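Local coordinates for uncharacterized protein (Candida albicans, PDB 5K04) that probably acts as the non-catalytic MDM20/NAA25-family subunit of the NatB N-terminal acetyltransferase complex, an all-helical scaffold for its catalytic partner, at residues A[218-223]-A[230-235]; A[541-546]-A[577-582]; A[570-575]-A[602-607]. All blocks are in the same frame, centred on the assembly; numbering follows the deposited sequence.

Contact 1: A[218-223]-A[230-235]; sequences LYMKAM and EALHAY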
loop_
_atom_site.group_PDB
_atom_site.type_symbol
_atom_site.label_atom_id
_atom_site.label_comp_id
_atom_site.label_asym_id
_atom_site.label_seq_id
_atom_site.Cartn_x
_atom_site.Cartn_y
_atom_site.Cartn_z
ATOM N N LEU A 218 -11.079 2.129 23.864
ATOM C CA LEU A 218 -11.978 0.992 24.011
ATOM C C LEU A 218 -12.893 1.172 25.218
ATOM O O LEU A 218 -14.088 0.863 25.155
ATOM C CB LEU A 218 -11.147 -0.280 24.137
ATOM C CG LEU A 218 -11.925 -1.594 24.167
ATOM C CD1 LEU A 218 -12.705 -1.808 22.864
ATOM C CD2 LEU A 218 -10.978 -2.752 24.439
ATOM N N TYR A 219 -12.343 1.683 26.323
ATOM C CA TYR A 219 -13.145 1.936 27.511
ATOM C C TYR A 219 -14.247 2.949 27.225
ATOM O O TYR A 219 -15.390 2.784 27.671
ATOM C CB TYR A 219 -12.232 2.420 28.639
ATOM C CG TYR A 219 -12.896 2.568 29.989
ATOM C CD1 TYR A 219 -13.775 1.610 30.474
ATOM C CD2 TYR A 219 -12.601 3.657 30.801
ATOM C CE1 TYR A 219 -14.365 1.762 31.726
ATOM C CE2 TYR A 219 -13.184 3.813 32.043
ATOM C CZ TYR A 219 -14.070 2.868 32.504
ATOM O OH TYR A 219 -14.659 3.026 33.740
ATOM N N MET A 220 -13.916 4.017 26.491
ATOM C CA MET A 220 -14.900 5.061 26.221
ATOM C C MET A 220 -15.972 4.559 25.260
ATOM O O MET A 220 -17.157 4.860 25.431
ATOM C CB MET A 220 -14.206 6.319 25.672
ATOM C CG MET A 220 -13.592 7.223 26.758
ATOM S SD MET A 220 -13.103 8.831 26.211
ATOM C CE MET A 220 -11.617 8.370 25.455
ATOM N N LYS A 221 -15.570 3.774 24.253
ATOM C CA LYS A 221 -16.526 3.202 23.313
ATOM C C LYS A 221 -17.488 2.251 24.016
ATOM O O LYS A 221 -18.688 2.230 23.714
ATOM C CB LYS A 221 -15.767 2.475 22.205
ATOM C CG LYS A 221 -16.643 1.735 21.243
ATOM C CD LYS A 221 -15.817 0.969 20.219
ATOM C CE LYS A 221 -16.753 0.267 19.246
ATOM N NZ LYS A 221 -16.027 -0.580 18.284
ATOM N N ALA A 222 -16.971 1.466 24.960
ATOM C CA ALA A 222 -17.809 0.542 25.712
ATOM C C ALA A 222 -18.848 1.292 26.538
ATOM O O ALA A 222 -20.051 1.003 26.445
ATOM C CB ALA A 222 -16.928 -0.343 26.593
ATOM N N MET A 223 -18.404 2.280 27.332
ATOM C CA MET A 223 -19.331 3.080 28.136
ATOM C C MET A 223 -20.421 3.700 27.283
ATOM O O MET A 223 -21.595 3.730 27.673
ATOM C CB MET A 223 -18.584 4.190 28.857
ATOM C CG MET A 223 -17.665 3.724 29.953
ATOM S SD MET A 223 -16.366 4.916 30.053
ATOM C CE MET A 223 -16.590 5.079 31.726
ATOM N N GLU A 230 -22.982 8.683 32.865
ATOM C CA GLU A 230 -22.327 9.263 34.029
ATOM C C GLU A 230 -20.845 8.904 34.034
ATOM O O GLU A 230 -19.982 9.784 34.131
ATOM C CB GLU A 230 -23.011 8.794 35.310
ATOM C CG GLU A 230 -24.397 9.387 35.537
ATOM C CD GLU A 230 -24.364 10.791 36.132
ATOM O OE1 GLU A 230 -23.264 11.294 36.443
ATOM O OE2 GLU A 230 -25.449 11.394 36.300
ATOM N N ALA A 231 -20.533 7.611 33.875
ATOM C CA ALA A 231 -19.147 7.175 33.965
ATOM C C ALA A 231 -18.296 7.771 32.852
ATOM O O ALA A 231 -17.100 8.011 33.042
ATOM C CB ALA A 231 -19.069 5.644 33.933
ATOM N N LEU A 232 -18.890 8.004 31.690
ATOM C CA LEU A 232 -18.125 8.483 30.549
ATOM C C LEU A 232 -17.905 9.982 30.614
ATOM O O LEU A 232 -16.849 10.468 30.203
ATOM C CB LEU A 232 -18.856 8.120 29.268
ATOM C CG LEU A 232 -18.344 8.687 27.959
ATOM C CD1 LEU A 232 -16.975 8.110 27.613
ATOM C CD2 LEU A 232 -19.362 8.385 26.880
ATOM N N HIS A 233 -18.903 10.717 31.116
ATOM C CA HIS A 233 -18.780 12.157 31.270
ATOM C C HIS A 233 -17.704 12.481 32.289
ATOM O O HIS A 233 -16.838 13.334 32.054
ATOM C CB HIS A 233 -20.121 12.759 31.695
ATOM C CG HIS A 233 -20.141 14.256 31.658
ATOM N ND1 HIS A 233 -19.988 14.974 30.489
ATOM C CD2 HIS A 233 -20.271 15.170 32.649
ATOM C CE1 HIS A 233 -20.034 16.265 30.762
ATOM N NE2 HIS A 233 -20.202 16.411 32.065
ATOM N N ALA A 234 -17.730 11.770 33.416
ATOM C CA ALA A 234 -16.666 11.868 34.406
ATOM C C ALA A 234 -15.317 11.499 33.804
ATOM O O ALA A 234 -14.325 12.209 33.997
ATOM C CB ALA A 234 -16.990 10.973 35.607
ATOM N N TYR A 235 -15.260 10.393 33.060
ATOM C CA TYR A 235 -13.975 9.938 32.529
ATOM C C TYR A 235 -13.430 10.923 31.492
ATOM O O TYR A 235 -12.288 11.386 31.606
ATOM C CB TYR A 235 -14.112 8.523 31.948
ATOM C CG TYR A 235 -12.795 7.884 31.514
ATOM C CD1 TYR A 235 -11.877 7.416 32.453
ATOM C CD2 TYR A 235 -12.476 7.731 30.162
ATOM C CE1 TYR A 235 -10.656 6.831 32.059
ATOM C CE2 TYR A 235 -11.262 7.139 29.761
ATOM C CZ TYR A 235 -10.360 6.704 30.720
ATOM O OH TYR A 235 -9.172 6.134 30.347
#
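A231 meets M223 through the sulfur-bound methyl: CE of M223 lies 3.4 Å from CB of A231 and 3.3 Å from the A231 carbonyl oxygen O. The bend of the methionine at chi3 (129°) brings that methyl there. One residue on, L232 faces two methionines. Its CB lies 4.0 Å from CB of M223, while its CD1 branch reaches M220, 3.6 Å from CG, with the two side chains crossing at about a right angle. A turn later comes Y235, whose ring has neighbours over a face and at an edge. The edge of Y219 is directed at one face of Y235 in a T-shaped stack, centroids 5.0 Å apart and planes at 83°, with CD2 of Y219 over the ring centre. M220 sits at the rim, its CG 3.6 Å from CD2 of Y235, and its SD lies beside the Y235 ring at its edge, a Met-aromatic contact. The sulfur of M223 approaches the Y235 ring obliquely, a second such contact, and it also lies over the centre of the Y219 ring. L253 of helix 248-260 packs against M220, and L204 of helix 197-204 against Y219. With axes 9.5 Å apart and running at 146° to each other, helices 213-225 and 229-242 form an antiparallel helical hairpin, consistent with the helix pairs of TPR-like alpha-solenoids.

Contact 2: A[541-546]-A[577-582]; sequences LIVSDY and KLLVYS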
loop_
_atom_site.group_PDB
_atom_site.type_symbol
_atom_site.label_atom_id
_atom_site.label_comp_id
_atom_site.label_asym_id
_atom_site.label_seq_id
_atom_site.Cartn_x
_atom_site.Cartn_y
_atom_site.Cartn_z
ATOM N N LEU A 541 -1.072 -18.366 -6.787
ATOM C CA LEU A 541 -1.339 -16.936 -6.624
ATOM C C LEU A 541 -1.674 -16.274 -7.954
ATOM O O LEU A 541 -2.606 -15.466 -8.031
ATOM C CB LEU A 541 -0.137 -16.250 -5.982
ATOM C CG LEU A 541 0.235 -16.747 -4.580
ATOM C CD1 LEU A 541 1.483 -16.016 -4.025
ATOM C CD2 LEU A 541 -0.937 -16.617 -3.630
ATOM N N ILE A 542 -0.918 -16.610 -9.011
ATOM C CA ILE A 542 -1.114 -16.007 -10.332
ATOM C C ILE A 542 -2.561 -16.171 -10.793
ATOM O O ILE A 542 -3.134 -15.283 -11.436
ATOM C CB ILE A 542 -0.130 -16.636 -11.336
ATOM C CG1 ILE A 542 1.319 -16.343 -10.935
ATOM C CG2 ILE A 542 -0.451 -16.225 -12.776
ATOM C CD1 ILE A 542 1.588 -14.921 -10.597
ATOM N N VAL A 543 -3.170 -17.310 -10.451
ATOM C CA VAL A 543 -4.523 -17.675 -10.873
ATOM C C VAL A 543 -5.584 -17.190 -9.891
ATOM O O VAL A 543 -6.786 -17.245 -10.203
ATOM C CB VAL A 543 -4.533 -19.208 -11.068
ATOM C CG1 VAL A 543 -5.919 -19.754 -11.354
ATOM C CG2 VAL A 543 -3.588 -19.576 -12.204
ATOM N N SER A 544 -5.176 -16.697 -8.722
ATOM C CA SER A 544 -6.103 -16.214 -7.715
ATOM C C SER A 544 -6.481 -14.765 -7.992
ATOM O O SER A 544 -6.048 -14.147 -8.965
ATOM C CB SER A 544 -5.498 -16.351 -6.318
ATOM O OG SER A 544 -5.259 -17.710 -6.024
ATOM N N ASP A 545 -7.322 -14.222 -7.124
ATOM C CA ASP A 545 -7.693 -12.825 -7.192
ATOM C C ASP A 545 -6.661 -11.998 -6.451
ATOM O O ASP A 545 -6.215 -12.367 -5.357
ATOM C CB ASP A 545 -9.082 -12.621 -6.602
ATOM C CG ASP A 545 -10.165 -13.196 -7.494
ATOM O OD1 ASP A 545 -10.098 -12.962 -8.719
ATOM O OD2 ASP A 545 -11.056 -13.896 -6.973
ATOM N N TYR A 546 -6.270 -10.893 -7.076
ATOM C CA TYR A 546 -5.221 -10.021 -6.572
ATOM C C TYR A 546 -5.812 -8.965 -5.640
ATOM O O TYR A 546 -6.936 -8.497 -5.841
ATOM C CB TYR A 546 -4.486 -9.345 -7.735
ATOM C CG TYR A 546 -3.933 -10.284 -8.817
ATOM C CD1 TYR A 546 -3.702 -11.639 -8.570
ATOM C CD2 TYR A 546 -3.626 -9.800 -10.080
ATOM C CE1 TYR A 546 -3.186 -12.485 -9.573
ATOM C CE2 TYR A 546 -3.104 -10.634 -11.079
ATOM C CZ TYR A 546 -2.887 -11.965 -10.821
ATOM O OH TYR A 546 -2.393 -12.769 -11.822
ATOM N N LYS A 577 -1.236 -11.773 -19.064
ATOM C CA LYS A 577 0.175 -11.738 -19.423
ATOM C C LYS A 577 0.948 -12.779 -18.634
ATOM O O LYS A 577 1.766 -13.517 -19.191
ATOM C CB LYS A 577 0.755 -10.342 -19.179
ATOM C CG LYS A 577 0.213 -9.261 -20.114
ATOM C CD LYS A 577 0.411 -9.611 -21.583
ATOM C CE LYS A 577 0.088 -8.420 -22.488
ATOM N NZ LYS A 577 1.038 -7.246 -22.341
ATOM N N LEU A 578 0.680 -12.863 -17.324
ATOM C CA LEU A 578 1.398 -13.811 -16.478
ATOM C C LEU A 578 1.024 -15.246 -16.828
ATOM O O LEU A 578 1.882 -16.135 -16.821
ATOM C CB LEU A 578 1.121 -13.508 -15.009
ATOM C CG LEU A 578 1.540 -12.091 -14.602
ATOM C CD1 LEU A 578 1.341 -11.885 -13.114
ATOM C CD2 LEU A 578 2.984 -11.823 -14.987
ATOM N N LEU A 579 -0.244 -15.485 -17.164
ATOM C CA LEU A 579 -0.630 -16.791 -17.692
ATOM C C LEU A 579 0.120 -17.099 -18.978
ATOM O O LEU A 579 0.692 -18.190 -19.128
ATOM C CB LEU A 579 -2.134 -16.843 -17.924
ATOM C CG LEU A 579 -2.939 -16.680 -16.631
ATOM C CD1 LEU A 579 -4.432 -16.718 -16.902
ATOM C CD2 LEU A 579 -2.558 -17.775 -15.661
ATOM N N VAL A 580 0.147 -16.138 -19.911
ATOM C CA VAL A 580 0.865 -16.335 -21.172
ATOM C C VAL A 580 2.270 -16.853 -20.898
ATOM O O VAL A 580 2.684 -17.899 -21.411
ATOM C CB VAL A 580 0.904 -15.028 -21.997
ATOM C CG1 VAL A 580 1.918 -15.145 -23.154
ATOM C CG2 VAL A 580 -0.465 -14.690 -22.555
ATOM N N TYR A 581 3.020 -16.128 -20.070
ATOM C CA TYR A 581 4.398 -16.527 -19.813
ATOM C C TYR A 581 4.450 -17.860 -19.076
ATOM O O TYR A 581 5.337 -18.679 -19.327
ATOM C CB TYR A 581 5.126 -15.415 -19.043
ATOM C CG TYR A 581 5.509 -14.255 -19.946
ATOM C CD1 TYR A 581 6.671 -14.302 -20.715
ATOM C CD2 TYR A 581 4.716 -13.123 -20.038
ATOM C CE1 TYR A 581 7.037 -13.251 -21.553
ATOM C CE2 TYR A 581 5.075 -12.065 -20.869
ATOM C CZ TYR A 581 6.234 -12.140 -21.636
ATOM O OH TYR A 581 6.580 -11.090 -22.463
ATOM N N SER A 582 3.486 -18.106 -18.186
ATOM C CA SER A 582 3.431 -19.379 -17.476
ATOM C C SER A 582 3.205 -20.535 -18.443
ATOM O O SER A 582 3.766 -21.624 -18.266
ATOM C CB SER A 582 2.322 -19.341 -16.425
ATOM O OG SER A 582 2.503 -18.271 -15.511
#
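I542 pushes its CG2 methyl into the hollow between L578 and L579, 3.9 Å from CB of the first and equally close to CD2 of the second. CG2 stands anti to the backbone N (CG1 at chi1 -63°), on the side of L578 and L579. The fit is mutual: CD2 of L579 is itself the bump that enters the notch between CG2 of I542 and CG2 of V543, 4.0 Å from the valine methyl. The I542 and L579 side chains run alongside in opposite senses, whereas I542 and L578 cross at about a right angle. A second notch holds the CD1 methyl of L578, which lies 4.0 Å from both CD1 of I542 and OH of Y546. That hydroxyl is turned back on its own segment and gives a 2.6 Å hydrogen bond from Y546 OH to I542 O, in the carbonyl plane on a lone pair, so the tyrosine that borders the notch is tied back to I542. L535 of helix 525-537 packs on both I542 and L578, and F597 and I600 of helix 591-601 pack on L579. Between the segments the interlocking rests mainly on aliphatic methyls. It joins the short helix 539-542 and the loop after it to helix 571-584, consistent with helix packing in a TPR-like alpha-solenoid.

Contact 3: A[570-575]-A[602-607]; sequences NDVATK and SNAKFS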
loop_
_atom_site.group_PDB
_atom_site.type_symbol
_atom_site.label_atom_id
_atom_site.label_comp_id
_atom_site.label_asym_id
_atom_site.label_seq_id
_atom_site.Cartn_x
_atom_site.Cartn_y
_atom_site.Cartn_z
ATOM N N ASN A 570 -5.022 -1.788 -16.681
ATOM C CA ASN A 570 -5.766 -2.934 -17.229
ATOM C C ASN A 570 -5.410 -4.160 -16.386
ATOM O O ASN A 570 -4.415 -4.844 -16.651
ATOM C CB ASN A 570 -5.453 -3.158 -18.706
ATOM C CG ASN A 570 -6.426 -4.145 -19.360
ATOM O OD1 ASN A 570 -7.156 -4.860 -18.671
ATOM N ND2 ASN A 570 -6.436 -4.182 -20.688
ATOM N N ASP A 571 -6.242 -4.439 -15.382
ATOM C CA ASP A 571 -5.878 -5.442 -14.383
ATOM C C ASP A 571 -6.044 -6.863 -14.902
ATOM O O ASP A 571 -5.260 -7.753 -14.537
ATOM C CB ASP A 571 -6.703 -5.255 -13.103
ATOM C CG ASP A 571 -6.439 -3.900 -12.424
ATOM O OD1 ASP A 571 -5.515 -3.166 -12.866
ATOM O OD2 ASP A 571 -7.171 -3.566 -11.468
ATOM N N VAL A 572 -7.046 -7.101 -15.750
ATOM C CA VAL A 572 -7.229 -8.444 -16.290
ATOM C C VAL A 572 -6.106 -8.807 -17.261
ATOM O O VAL A 572 -5.662 -9.956 -17.307
ATOM C CB VAL A 572 -8.612 -8.558 -16.940
ATOM C CG1 VAL A 572 -8.725 -9.864 -17.686
ATOM C CG2 VAL A 572 -9.698 -8.467 -15.843
ATOM N N ALA A 573 -5.611 -7.833 -18.031
ATOM C CA ALA A 573 -4.510 -8.115 -18.945
ATOM C C ALA A 573 -3.254 -8.521 -18.179
ATOM O O ALA A 573 -2.523 -9.424 -18.599
ATOM C CB ALA A 573 -4.248 -6.894 -19.829
ATOM N N THR A 574 -2.998 -7.867 -17.047
ATOM C CA THR A 574 -1.877 -8.234 -16.183
ATOM C C THR A 574 -1.920 -9.713 -15.832
ATOM O O THR A 574 -0.922 -10.423 -15.970
ATOM C CB THR A 574 -1.922 -7.383 -14.913
ATOM O OG1 THR A 574 -1.782 -6.009 -15.272
ATOM C CG2 THR A 574 -0.824 -7.771 -13.940
ATOM N N LYS A 575 -3.087 -10.204 -15.398
ATOM C CA LYS A 575 -3.192 -11.623 -15.078
ATOM C C LYS A 575 -2.951 -12.491 -16.309
ATOM O O LYS A 575 -2.267 -13.520 -16.233
ATOM C CB LYS A 575 -4.561 -11.924 -14.469
ATOM C CG LYS A 575 -4.729 -13.414 -14.147
ATOM C CD LYS A 575 -6.038 -13.714 -13.429
ATOM C CE LYS A 575 -6.043 -13.151 -12.014
ATOM N NZ LYS A 575 -7.176 -13.694 -11.208
ATOM N N SER A 602 -13.223 -15.036 -21.358
ATOM C CA SER A 602 -14.669 -15.103 -21.550
ATOM C C SER A 602 -15.417 -14.006 -20.794
ATOM O O SER A 602 -16.573 -13.726 -21.118
ATOM C CB SER A 602 -15.179 -16.476 -21.118
ATOM O OG SER A 602 -14.599 -17.502 -21.905
ATOM N N ASN A 603 -14.785 -13.365 -19.803
ATOM C CA ASN A 603 -15.464 -12.395 -18.945
ATOM C C ASN A 603 -14.634 -11.127 -18.749
ATOM O O ASN A 603 -14.726 -10.479 -17.702
ATOM C CB ASN A 603 -15.785 -13.016 -17.585
ATOM C CG ASN A 603 -16.686 -14.245 -17.693
ATOM O OD1 ASN A 603 -17.907 -14.131 -17.840
ATOM N ND2 ASN A 603 -16.079 -15.431 -17.620
ATOM N N ALA A 604 -13.853 -10.734 -19.763
ATOM C CA ALA A 604 -12.688 -9.870 -19.586
ATOM C C ALA A 604 -12.949 -8.357 -19.655
ATOM O O ALA A 604 -12.165 -7.591 -19.075
ATOM C CB ALA A 604 -11.628 -10.216 -20.630
ATOM N N LYS A 605 -13.976 -7.889 -20.369
ATOM C CA LYS A 605 -14.306 -6.439 -20.441
ATOM C C LYS A 605 -13.254 -5.613 -21.196
ATOM O O LYS A 605 -12.862 -4.534 -20.757
ATOM C CB LYS A 605 -14.553 -5.839 -19.051
ATOM C CG LYS A 605 -15.871 -6.294 -18.439
ATOM C CD LYS A 605 -15.901 -6.221 -16.916
ATOM C CE LYS A 605 -17.253 -6.686 -16.372
ATOM N NZ LYS A 605 -17.647 -8.064 -16.849
ATOM N N PHE A 606 -12.870 -6.078 -22.385
ATOM C CA PHE A 606 -11.771 -5.498 -23.147
ATOM C C PHE A 606 -12.240 -4.635 -24.322
ATOM O O PHE A 606 -13.384 -4.709 -24.783
ATOM C CB PHE A 606 -10.866 -6.603 -23.685
ATOM C CG PHE A 606 -9.946 -7.208 -22.667
ATOM C CD1 PHE A 606 -9.471 -6.467 -21.604
ATOM C CD2 PHE A 606 -9.520 -8.531 -22.807
ATOM C CE1 PHE A 606 -8.587 -7.041 -20.672
ATOM C CE2 PHE A 606 -8.637 -9.114 -21.883
ATOM C CZ PHE A 606 -8.174 -8.368 -20.812
ATOM N N SER A 607 -11.311 -3.807 -24.802
ATOM C CA SER A 607 -11.411 -3.183 -26.117
ATOM C C SER A 607 -11.405 -4.233 -27.231
ATOM O O SER A 607 -10.981 -5.381 -27.043
ATOM C CB SER A 607 -10.247 -2.223 -26.344
ATOM O OG SER A 607 -9.022 -2.942 -26.489
#
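F606 carries this contact with the outer part of its ring. CZ lies 3.5 Å from CG1 of V572, which approaches obliquely, and CE1 is 3.3 Å from OD1 of N570. The amide of N570 is turned 71° from the ring plane, and its OD1 lies at the ring edge, in plane, as does the backbone N of A573. Those two edge atoms are partners themselves: N570 is the N-cap of helix 571-584, and A573 N gives a weak capping bond of 3.4 Å to N570 OD1. This weak cap is consistent with the amide keeping that place beside the phenyl edge. CG of N570 is anti to its backbone N (chi1 -168°), which carries CG toward F606. From F606's own segment, A604 lays its CB over one face of the ring, offset toward the rim, and the same CB lies 4.1 Å from CG1 of V572, closing a small apolar triangle. Further out, Y614 of helix 608-625 meets the F606 ring with planes about 30° apart and also packs on A573. I600 of helix 591-601 backs V572. The loop 602-607, which joins those two helices, thus lies across the first turn of helix 571-584, and S607 starts the next helix by capping D610 N.

Overall arrangement
Contact 1 stands apart, its centre about 50 Å from those of contacts 2 and 3 and on the opposite side of the chain's centre. It joins two successive helices and is partly buried, built on aromatic rings and methionine sulfur. Contacts 2 and 3 share helix 571-584, with centres about 12 Å apart: the buried contact 2 uses its middle through aliphatic methyls, while the surface contact 3 uses its N-terminal turn, where a phenyl edge meets a capping amide. K575, on the segment of contact 3, reaches contact 2, its NZ 2.6 Å from O of S544 in a probable hydrogen bond and its charge making a cation-pi contact with Y546.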